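Local coordinates for uncharacterized protein (PDB 4R4K) that is of unknown function but adopts a cystatin-like fold and belongs to a family of the NTF2 clan, at residues F25-I30 with E56-L61; L34-T39 with V118-T123; Y79-T84 with K91-G96. All blocks are in the same frame, centred on the assembly; numbering follows the deposited sequence.

Interaction 1 (F25-I30 with E56-L61); sequences FQYTRI and EKWPLL. With ACT (acetate ion), chain E.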
loop_
_atom_site.group_PDB
_atom_site.type_symbol
_atom_site.label_atom_id
_atom_site.label_comp_id
_atom_site.label_asym_id
_atom_site.label_seq_id
_atom_site.Cartn_x
_atom_site.Cartn_y
_atom_site.Cartn_z
ATOM N N PHE A 25 13.629 -6.867 -2.088
ATOM C CA PHE A 25 12.983 -6.949 -3.400
ATOM C C PHE A 25 11.812 -5.973 -3.502
ATOM O O PHE A 25 11.636 -5.275 -4.517
ATOM C CB PHE A 25 12.504 -8.370 -3.684
ATOM C CG PHE A 25 11.821 -8.526 -5.007
ATOM C CD1 PHE A 25 12.546 -8.567 -6.174
ATOM C CD2 PHE A 25 10.423 -8.604 -5.089
ATOM C CE1 PHE A 25 11.904 -8.724 -7.389
ATOM C CE2 PHE A 25 9.773 -8.752 -6.306
ATOM C CZ PHE A 25 10.523 -8.807 -7.459
ATOM N N GLN A 26 10.980 -5.942 -2.459
ATOM C CA GLN A 26 9.828 -5.048 -2.448
ATOM C C GLN A 26 10.207 -3.591 -2.772
ATOM O O GLN A 26 9.582 -2.940 -3.621
ATOM C CB GLN A 26 9.081 -5.144 -1.102
ATOM C CG GLN A 26 7.852 -4.263 -1.062
ATOM C CD GLN A 26 6.820 -4.581 0.028
ATOM O OE1 GLN A 26 6.175 -3.667 0.528
ATOM N NE2 GLN A 26 6.666 -5.860 0.398
ATOM N N TYR A 27 11.239 -3.085 -2.093
ATOM C CA TYR A 27 11.671 -1.717 -2.340
ATOM C C TYR A 27 12.095 -1.472 -3.795
ATOM O O TYR A 27 11.841 -0.394 -4.362
ATOM C CB TYR A 27 12.821 -1.319 -1.427
ATOM C CG TYR A 27 12.425 -0.965 -0.027
ATOM C CD1 TYR A 27 11.542 0.079 0.220
ATOM C CD2 TYR A 27 12.953 -1.660 1.046
ATOM C CE1 TYR A 27 11.207 0.427 1.525
ATOM C CE2 TYR A 27 12.622 -1.340 2.337
ATOM C CZ TYR A 27 11.753 -0.291 2.562
ATOM O OH TYR A 27 11.420 0.000 3.833
ATOM N N THR A 28 12.660 -2.477 -4.434
ATOM C CA THR A 28 13.078 -2.330 -5.852
ATOM C C THR A 28 11.904 -2.254 -6.813
ATOM O O THR A 28 12.077 -1.829 -7.962
ATOM C CB THR A 28 14.017 -3.474 -6.350
ATOM O OG1 THR A 28 13.325 -4.719 -6.517
ATOM C CG2 THR A 28 15.244 -3.644 -5.455
ATOM N N ARG A 29 10.715 -2.683 -6.368
ATOM C CA ARG A 29 9.530 -2.723 -7.226
ATOM C C ARG A 29 8.462 -1.704 -6.883
ATOM O O ARG A 29 7.282 -1.898 -7.160
ATOM C CB ARG A 29 8.956 -4.126 -7.248
ATOM C CG ARG A 29 9.863 -5.151 -7.871
ATOM C CD ARG A 29 10.327 -4.771 -9.277
ATOM N NE ARG A 29 10.948 -5.917 -9.917
ATOM C CZ ARG A 29 10.290 -6.913 -10.503
ATOM N NH1 ARG A 29 8.963 -6.920 -10.610
ATOM N NH2 ARG A 29 10.976 -7.925 -10.992
ATOM N N ILE A 30 8.890 -0.592 -6.310
ATOM C CA ILE A 30 8.006 0.519 -6.060
ATOM C C ILE A 30 8.596 1.740 -6.745
ATOM O O ILE A 30 9.786 2.019 -6.581
ATOM C CB ILE A 30 7.841 0.790 -4.560
ATOM C CG1 ILE A 30 7.332 -0.480 -3.854
ATOM C CG2 ILE A 30 6.868 1.950 -4.386
ATOM C CD1 ILE A 30 7.459 -0.464 -2.346
ATOM N N GLU A 56 11.271 6.444 2.275
ATOM C CA GLU A 56 11.382 6.423 3.733
ATOM C C GLU A 56 9.999 6.330 4.420
ATOM O O GLU A 56 9.918 5.953 5.572
ATOM C CB GLU A 56 12.229 7.599 4.260
ATOM C CG GLU A 56 11.451 8.845 4.615
ATOM C CD GLU A 56 11.026 9.652 3.407
ATOM O OE1 GLU A 56 11.202 9.169 2.268
ATOM O OE2 GLU A 56 10.501 10.776 3.606
ATOM N N LYS A 57 8.929 6.700 3.729
ATOM C CA LYS A 57 7.576 6.644 4.277
ATOM C C LYS A 57 6.843 5.333 4.011
ATOM O O LYS A 57 5.792 5.091 4.582
ATOM C CB LYS A 57 6.743 7.806 3.718
ATOM C CG LYS A 57 7.293 9.182 4.096
ATOM C CD LYS A 57 6.356 10.301 3.675
ATOM C CE LYS A 57 6.960 11.671 3.941
ATOM N NZ LYS A 57 8.015 12.025 2.950
ATOM N N TRP A 58 7.387 4.497 3.132
ATOM C CA TRP A 58 6.699 3.282 2.693
ATOM C C TRP A 58 6.526 2.218 3.778
ATOM O O TRP A 58 7.508 1.735 4.311
ATOM C CB TRP A 58 7.458 2.636 1.524
ATOM C CG TRP A 58 6.826 1.378 1.029
ATOM C CD1 TRP A 58 7.276 0.093 1.212
ATOM C CD2 TRP A 58 5.601 1.283 0.294
ATOM N NE1 TRP A 58 6.396 -0.802 0.632
ATOM C CE2 TRP A 58 5.357 -0.098 0.067
ATOM C CE3 TRP A 58 4.673 2.228 -0.168
ATOM C CZ2 TRP A 58 4.241 -0.546 -0.621
ATOM C CZ3 TRP A 58 3.570 1.774 -0.861
ATOM C CH2 TRP A 58 3.367 0.403 -1.081
ATOM N N PRO A 59 5.271 1.835 4.080
ATOM C CA PRO A 59 5.054 0.649 4.922
ATOM C C PRO A 59 5.124 -0.638 4.108
ATOM O O PRO A 59 4.311 -0.836 3.205
ATOM C CB PRO A 59 3.621 0.847 5.467
ATOM C CG PRO A 59 3.201 2.224 5.013
ATOM C CD PRO A 59 4.003 2.500 3.787
ATOM N N LEU A 60 6.030 -1.535 4.483
ATOM C CA LEU A 60 6.169 -2.800 3.806
ATOM C C LEU A 60 4.905 -3.650 3.939
ATOM O O LEU A 60 4.355 -3.781 5.038
ATOM C CB LEU A 60 7.409 -3.533 4.325
ATOM C CG LEU A 60 8.752 -2.868 3.969
ATOM C CD1 LEU A 60 9.863 -3.368 4.876
ATOM C CD2 LEU A 60 9.132 -3.104 2.517
ATOM N N LEU A 61 4.492 -4.222 2.808
ATOM C CA LEU A 61 3.264 -5.015 2.695
ATOM C C LEU A 61 3.567 -6.508 2.711
ATOM O O LEU A 61 4.436 -6.974 1.983
ATOM C CB LEU A 61 2.559 -4.688 1.392
ATOM C CG LEU A 61 2.054 -3.253 1.331
ATOM C CD1 LEU A 61 1.523 -2.980 -0.058
ATOM C CD2 LEU A 61 1.002 -2.960 2.395
HETATM C C ACT E . 15.109 -8.198 -10.310
HETATM O O ACT E . 13.966 -8.449 -10.721
HETATM O OXT ACT E . 15.991 -7.795 -11.093
HETATM C CH3 ACT E . 15.430 -8.385 -8.857
HETATM O O HOH W 1 10.176 2.449 4.071
#
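Gln26, on the last turn of helix 23-28, clamps the extended loop 56-61 with its side-chain amide, joining that helix to the loop between strands 48-51 and 69-72 of the cystatin-like fold. OE1 accepts two bonds. One comes from the indole of Trp58, whose NE1 lies 2.9 Å from Gln26 OE1 in an almost straight bond (N-H...O 164°); the other comes from the backbone N of Leu61, also 2.9 Å from Gln26 OE1. Both donors lie in the amide plane, on lone pairs. Gln26 NE2 in turn donates a hydrogen bond to Leu61 O at 3.0 Å, so the amide reads both backbone polar groups of one residue. A glutamine suits this place because it carries donor and acceptor on one flat group. Its CG stands anti to the backbone N (chi1 -178°), and the chain runs on extended toward the loop. An alanine here would probably leave the buried indole N-H and both polar groups of Leu61 without these mates and the rotation of the Trp58 ring less firmly fixed.

Apolar groups pack beside the clamp. Leu60 CD2 sits over a face of the Tyr27 ring, 3.8 Å from Tyr27 CZ, while the rings of Tyr27 and Trp58 meet obliquely. A water bridges Tyr27 OH and Trp58 O.

Further out, Phe19 O takes a second bond from Gln26 NE2, and Asn146 of helix 135-152 holds Trp58 O and Leu60 N. Leu60 and Leu61 also line a pocket occupied by a polyether molecule. Pro59 CD covers one face of the indole; on the opposite face Ile30 CD1 presses close, 3.2 Å from Trp58 CE2.

Interaction 2 (L34-T39 with V118-T123); sequences LKTPIT and VVDCYT
Leu34 and Asp120 bury the most surface here, one by packing and the other by hydrogen bonding, and with Lys35 they fasten the chain ahead of strand 38-41 to the outermost strand 116-123. Leu34 spreads its two methyls along the strand. CD1 rests 3.8 Å from Cys121 CB, whereas CD2 lies against the peptide of Val119 and, more loosely, near Val118 CG1. A branched aliphatic side chain suits this buried place, since its two ends can cover Cys121 and the Val119 peptide at once.

Asp120 supplies the polar half. Its first torsion turns CG anti to the backbone N (chi1 -153°), on the side from which the carboxylate reaches Thr36 and grips it twice. OD2 uses its syn lone pair to accept from the hydroxyl, with Thr36 OG1 only 2.6 Å from Asp120 OD2. OD1 takes the backbone N-H, Thr36 N standing 2.9 Å from Asp120 OD1 and well above the carboxylate plane. Threonine fits because its hydroxyl and its own N-H can reach the two oxygens of one acid. A weak bond from Cys121 N also ends on Asp120 OD1.

Lys35 adds a backbone bond, its N lying 3.2 Å from Val119 O. Its side chain runs beside that of Val119, pointing the same way, with Lys35 CE 3.8 Å from Val119 CG2. Water 2 continues the seam by donating to both Thr36 O and Cys121 O.

Val119 and Asp120 together face Glu107 of strand 104-110, forming a classic beta bulge. Thus strand 116-123 pairs with strand 104-110 inside the five-stranded sheet, while the 34-39 segment beside it leads into the two-stranded sheet formed by strands 38-41 and 48-51.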
loop_
_atom_site.group_PDB
_atom_site.type_symbol
_atom_site.label_atom_id
_atom_site.label_comp_id
_atom_site.label_asym_id
_atom_site.label_seq_id
_atom_site.Cartn_x
_atom_site.Cartn_y
_atom_site.Cartn_z
ATOM N N LEU A 34 5.475 8.153 -5.156
ATOM C CA LEU A 34 4.249 7.588 -5.687
ATOM C C LEU A 34 3.400 8.668 -6.344
ATOM O O LEU A 34 3.585 9.868 -6.093
ATOM C CB LEU A 34 3.479 6.856 -4.593
ATOM C CG LEU A 34 4.240 5.674 -3.983
ATOM C CD1 LEU A 34 3.458 5.122 -2.808
ATOM C CD2 LEU A 34 4.515 4.595 -5.014
ATOM N N LYS A 35 2.483 8.239 -7.196
ATOM C CA LYS A 35 1.692 9.175 -7.989
ATOM C C LYS A 35 0.897 10.165 -7.134
ATOM O O LYS A 35 0.817 11.348 -7.470
ATOM C CB LYS A 35 0.763 8.435 -8.947
ATOM C CG LYS A 35 1.482 7.871 -10.161
ATOM C CD LYS A 35 0.526 7.545 -11.296
ATOM C CE LYS A 35 -0.247 6.265 -11.036
ATOM N NZ LYS A 35 -1.198 5.953 -12.144
ATOM N N THR A 36 0.348 9.697 -6.022
ATOM C CA THR A 36 -0.454 10.561 -5.156
ATOM C C THR A 36 0.329 10.871 -3.885
ATOM O O THR A 36 0.696 9.968 -3.132
ATOM C CB THR A 36 -1.797 9.903 -4.806
ATOM O OG1 THR A 36 -2.483 9.567 -6.013
ATOM C CG2 THR A 36 -2.675 10.844 -3.960
ATOM N N PRO A 37 0.600 12.164 -3.629
ATOM C CA PRO A 37 1.314 12.487 -2.398
ATOM C C PRO A 37 0.417 12.365 -1.165
ATOM O O PRO A 37 -0.795 12.212 -1.276
ATOM C CB PRO A 37 1.722 13.949 -2.602
ATOM C CG PRO A 37 0.666 14.507 -3.481
ATOM C CD PRO A 37 0.239 13.378 -4.390
ATOM N N ILE A 38 1.028 12.412 0.005
ATOM C CA ILE A 38 0.302 12.418 1.255
ATOM C C ILE A 38 -0.267 13.826 1.414
ATOM O O ILE A 38 0.485 14.769 1.314
ATOM C CB ILE A 38 1.243 12.038 2.416
ATOM C CG1 ILE A 38 1.715 10.571 2.248
ATOM C CG2 ILE A 38 0.564 12.207 3.769
ATOM C CD1 ILE A 38 2.987 10.232 3.001
ATOM N N THR A 39 -1.573 13.943 1.662
ATOM C CA THR A 39 -2.251 15.233 1.860
ATOM C C THR A 39 -2.855 15.292 3.267
ATOM O O THR A 39 -3.711 14.486 3.622
ATOM C CB THR A 39 -3.401 15.467 0.866
ATOM O OG1 THR A 39 -2.897 15.405 -0.460
ATOM C CG2 THR A 39 -4.038 16.843 1.075
ATOM N N VAL A 118 4.632 -1.311 -8.012
ATOM C CA VAL A 118 3.651 -0.456 -7.357
ATOM C C VAL A 118 3.900 0.965 -7.835
ATOM O O VAL A 118 5.030 1.439 -7.773
ATOM C CB VAL A 118 3.770 -0.530 -5.835
ATOM C CG1 VAL A 118 2.909 0.556 -5.185
ATOM C CG2 VAL A 118 3.344 -1.907 -5.373
ATOM N N VAL A 119 2.856 1.600 -8.360
ATOM C CA VAL A 119 2.949 2.987 -8.818
ATOM C C VAL A 119 2.172 3.984 -7.975
ATOM O O VAL A 119 2.412 5.191 -8.073
ATOM C CB VAL A 119 2.542 3.136 -10.292
ATOM C CG1 VAL A 119 3.471 2.315 -11.185
ATOM C CG2 VAL A 119 1.084 2.768 -10.514
ATOM N N ASP A 120 1.244 3.509 -7.139
ATOM C CA ASP A 120 0.538 4.399 -6.248
ATOM C C ASP A 120 0.010 3.624 -5.067
ATOM O O ASP A 120 -0.189 2.396 -5.142
ATOM C CB ASP A 120 -0.595 5.126 -6.964
ATOM C CG ASP A 120 -0.927 6.480 -6.325
ATOM O OD1 ASP A 120 -0.257 6.919 -5.355
ATOM O OD2 ASP A 120 -1.893 7.113 -6.804
ATOM N N CYS A 121 -0.200 4.339 -3.982
ATOM C CA CYS A 121 -0.730 3.732 -2.787
ATOM C C CYS A 121 -1.390 4.801 -1.919
ATOM O O CYS A 121 -0.883 5.920 -1.800
ATOM C CB CYS A 121 0.373 3.039 -2.011
ATOM S SG CYS A 121 -0.119 2.347 -0.408
ATOM N N TYR A 122 -2.554 4.450 -1.397
ATOM C CA TYR A 122 -3.179 5.160 -0.303
ATOM C C TYR A 122 -3.083 4.222 0.880
ATOM O O TYR A 122 -3.445 3.046 0.777
ATOM C CB TYR A 122 -4.656 5.485 -0.580
ATOM C CG TYR A 122 -5.319 5.985 0.678
ATOM C CD1 TYR A 122 -5.110 7.304 1.120
ATOM C CD2 TYR A 122 -6.084 5.137 1.470
ATOM C CE1 TYR A 122 -5.673 7.764 2.302
ATOM C CE2 TYR A 122 -6.660 5.580 2.655
ATOM C CZ TYR A 122 -6.442 6.894 3.072
ATOM O OH TYR A 122 -6.995 7.359 4.227
ATOM N N THR A 123 -2.573 4.719 1.993
ATOM C CA THR A 123 -2.602 3.952 3.233
ATOM C C THR A 123 -3.130 4.758 4.400
ATOM O O THR A 123 -2.773 5.924 4.579
ATOM C CB THR A 123 -1.228 3.348 3.567
ATOM O OG1 THR A 123 -1.282 2.734 4.863
ATOM C CG2 THR A 123 -0.139 4.388 3.568
HETATM O O HOH W 2 -0.993 8.561 -1.545
#

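Interaction 3 (Y79-T84 with K91-G96); sequences YVSKFT and KVFEAG
Tyr79 and Gly96 meet at one end of an antiparallel beta hairpin, strands 78-87 and 90-97 of the five-stranded antiparallel sheet of the cystatin-like fold. The axes of segments 79-83 and 91-96 come within 4.7 Å and run almost exactly antiparallel (176°). Backbone bonds come first. Val80 and Gly96 form a hydrogen-bonded pair, with Val80 N 2.8 Å from Gly96 O and the return bond from Gly96 N to Val80 O. Lys82 and Glu94 repeat the pattern: Lys82 N lies 2.9 Å from Glu94 O, and both bonds run nearly along the C=O axis. A weak bond from Thr84 N to Val92 O follows where the first strand turns a corner. Between these pairs Ser81 faces Ala95 and Phe83 faces Phe93 in non-hydrogen-bonded positions.

Packing on the Ser81 side brings small and large residues together. Ser81 CB touches Ala95 CB and lies 3.6 Å from Phe93 CZ, while Ser81 OG bonds to Lys67 O, just ahead of strand 69-72. Val80, Lys82 and Glu94 point to the other face, where Thr84 CG2 rests 3.9 Å from Glu94 CB.

Aromatic contacts lie at both ends. The Tyr79 ring lies with one face over the Gly96 backbone, Tyr79 CE1 being 3.4 Å from Gly96 CA; glycine suits the place because it easily adopts the almost fully extended backbone found here (phi 170°). Tyr79 OH bonds to Asp103, and Tyr79, with Ile71 and Tyr97, lines a pocket holding a polyether. Toward the hairpin turn, Phe93 presents its edge to the face of Phe83, the planes 61° apart. Phe93 CD1 stands over the centre of the Phe83 ring, 3.6 Å from Phe83 CE2.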
loop_
_atom_site.group_PDB
_atom_site.type_symbol
_atom_site.label_atom_id
_atom_site.label_comp_id
_atom_site.label_asym_id
_atom_site.label_seq_id
_atom_site.Cartn_x
_atom_site.Cartn_y
_atom_site.Cartn_z
ATOM N N TYR A 79 -14.472 -6.680 7.433
ATOM C CA TYR A 79 -13.310 -6.113 6.745
ATOM C C TYR A 79 -13.141 -6.873 5.410
ATOM O O TYR A 79 -13.191 -8.109 5.364
ATOM C CB TYR A 79 -12.088 -6.246 7.621
ATOM C CG TYR A 79 -10.912 -5.403 7.155
ATOM C CD1 TYR A 79 -10.819 -4.057 7.512
ATOM C CD2 TYR A 79 -9.912 -5.927 6.341
ATOM C CE1 TYR A 79 -9.772 -3.250 7.068
ATOM C CE2 TYR A 79 -8.850 -5.129 5.918
ATOM C CZ TYR A 79 -8.786 -3.798 6.289
ATOM O OH TYR A 79 -7.735 -2.998 5.886
ATOM N N VAL A 80 -13.028 -6.145 4.306
ATOM C CA VAL A 80 -13.006 -6.757 2.993
ATOM C C VAL A 80 -11.769 -6.266 2.254
ATOM O O VAL A 80 -11.502 -5.069 2.250
ATOM C CB VAL A 80 -14.274 -6.364 2.175
ATOM C CG1 VAL A 80 -14.221 -6.907 0.753
ATOM C CG2 VAL A 80 -15.542 -6.844 2.879
ATOM N N SER A 81 -11.057 -7.199 1.647
ATOM C CA SER A 81 -9.903 -6.908 0.808
ATOM C C SER A 81 -10.101 -7.617 -0.513
ATOM O O SER A 81 -10.534 -8.780 -0.577
ATOM C CB SER A 81 -8.600 -7.335 1.470
ATOM O OG SER A 81 -8.665 -8.733 1.810
ATOM N N LYS A 82 -9.859 -6.896 -1.597
ATOM C CA LYS A 82 -10.136 -7.418 -2.927
ATOM C C LYS A 82 -9.403 -6.630 -3.993
ATOM O O LYS A 82 -9.077 -5.453 -3.796
ATOM C CB LYS A 82 -11.636 -7.405 -3.207
ATOM C CG LYS A 82 -12.241 -6.027 -3.248
ATOM C CD LYS A 82 -13.762 -6.137 -3.258
ATOM C CE LYS A 82 -14.412 -4.785 -3.045
ATOM N NZ LYS A 82 -15.836 -4.794 -3.461
ATOM N N PHE A 83 -9.139 -7.294 -5.115
ATOM C CA PHE A 83 -8.686 -6.608 -6.321
ATOM C C PHE A 83 -9.927 -6.004 -6.991
ATOM O O PHE A 83 -10.804 -6.715 -7.497
ATOM C CB PHE A 83 -7.906 -7.535 -7.249
ATOM C CG PHE A 83 -6.525 -7.799 -6.769
ATOM C CD1 PHE A 83 -5.506 -6.901 -7.047
ATOM C CD2 PHE A 83 -6.258 -8.890 -5.963
ATOM C CE1 PHE A 83 -4.226 -7.118 -6.564
ATOM C CE2 PHE A 83 -4.982 -9.095 -5.459
ATOM C CZ PHE A 83 -3.969 -8.212 -5.773
ATOM N N THR A 84 -10.012 -4.683 -6.944
ATOM C CA THR A 84 -11.131 -3.948 -7.549
ATOM C C THR A 84 -10.902 -3.697 -9.027
ATOM O O THR A 84 -11.846 -3.416 -9.770
ATOM C CB THR A 84 -11.328 -2.603 -6.849
ATOM O OG1 THR A 84 -10.071 -1.892 -6.817
ATOM C CG2 THR A 84 -11.828 -2.846 -5.450
ATOM N N LYS A 91 -3.501 -3.604 -12.045
ATOM C CA LYS A 91 -4.306 -4.131 -10.968
ATOM C C LYS A 91 -4.408 -3.127 -9.824
ATOM O O LYS A 91 -3.470 -2.374 -9.564
ATOM C CB LYS A 91 -3.750 -5.465 -10.497
ATOM C CG LYS A 91 -3.712 -6.504 -11.626
ATOM C CD LYS A 91 -3.408 -7.883 -11.126
ATOM C CE LYS A 91 -2.984 -8.806 -12.255
ATOM N NZ LYS A 91 -4.096 -9.086 -13.204
ATOM N N VAL A 92 -5.543 -3.122 -9.132
ATOM C CA VAL A 92 -5.749 -2.268 -7.977
ATOM C C VAL A 92 -6.357 -3.123 -6.857
ATOM O O VAL A 92 -7.325 -3.842 -7.068
ATOM C CB VAL A 92 -6.684 -1.079 -8.242
ATOM C CG1 VAL A 92 -6.926 -0.291 -6.957
ATOM C CG2 VAL A 92 -6.125 -0.189 -9.330
ATOM N N PHE A 93 -5.690 -3.084 -5.710
ATOM C CA PHE A 93 -6.087 -3.809 -4.520
ATOM C C PHE A 93 -6.601 -2.785 -3.498
ATOM O O PHE A 93 -5.972 -1.749 -3.277
ATOM C CB PHE A 93 -4.897 -4.563 -3.965
ATOM C CG PHE A 93 -5.201 -5.396 -2.754
ATOM C CD1 PHE A 93 -5.760 -6.672 -2.881
ATOM C CD2 PHE A 93 -4.900 -4.920 -1.479
ATOM C CE1 PHE A 93 -6.008 -7.443 -1.755
ATOM C CE2 PHE A 93 -5.134 -5.692 -0.367
ATOM C CZ PHE A 93 -5.672 -6.960 -0.505
ATOM N N GLU A 94 -7.748 -3.075 -2.910
ATOM C CA GLU A 94 -8.386 -2.208 -1.932
ATOM C C GLU A 94 -8.810 -3.006 -0.714
ATOM O O GLU A 94 -9.267 -4.135 -0.850
ATOM C CB GLU A 94 -9.584 -1.492 -2.556
ATOM C CG GLU A 94 -9.142 -0.237 -3.244
ATOM C CD GLU A 94 -10.235 0.499 -3.985
ATOM O OE1 GLU A 94 -11.432 0.366 -3.635
ATOM O OE2 GLU A 94 -9.866 1.254 -4.903
ATOM N N ALA A 95 -8.614 -2.420 0.476
ATOM C CA ALA A 95 -9.029 -3.052 1.708
ATOM C C ALA A 95 -9.614 -2.027 2.672
ATOM O O ALA A 95 -9.205 -0.850 2.688
ATOM C CB ALA A 95 -7.872 -3.783 2.355
ATOM N N GLY A 96 -10.599 -2.467 3.454
ATOM C CA GLY A 96 -11.222 -1.613 4.443
ATOM C C GLY A 96 -12.464 -2.254 5.036
ATOM O O GLY A 96 -12.917 -3.317 4.553
#

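Interactions 1 and 2 are neighbours, their centres 12 Å apart. They touch through Trp58, which packs on Leu34 and Cys121, and through a probable backbone bond from Val118 N to Arg29 O; their segments alternate along the chain. Interaction 3 lies apart, its centre 18 Å from interaction 1 and 15 Å from interaction 2, with nearest atoms about 7 Å away in each case. It follows interaction 1 in the chain and is nested in the loop closed by interaction 2. Segments of interactions 1 and 2 supply Leu60, Leu61 and Thr123 to one polyether site; Tyr79 of interaction 3 belongs to another. Through strand 104-110, one sheet joins the hairpin to strand 116-123, where segment 34-39 is anchored.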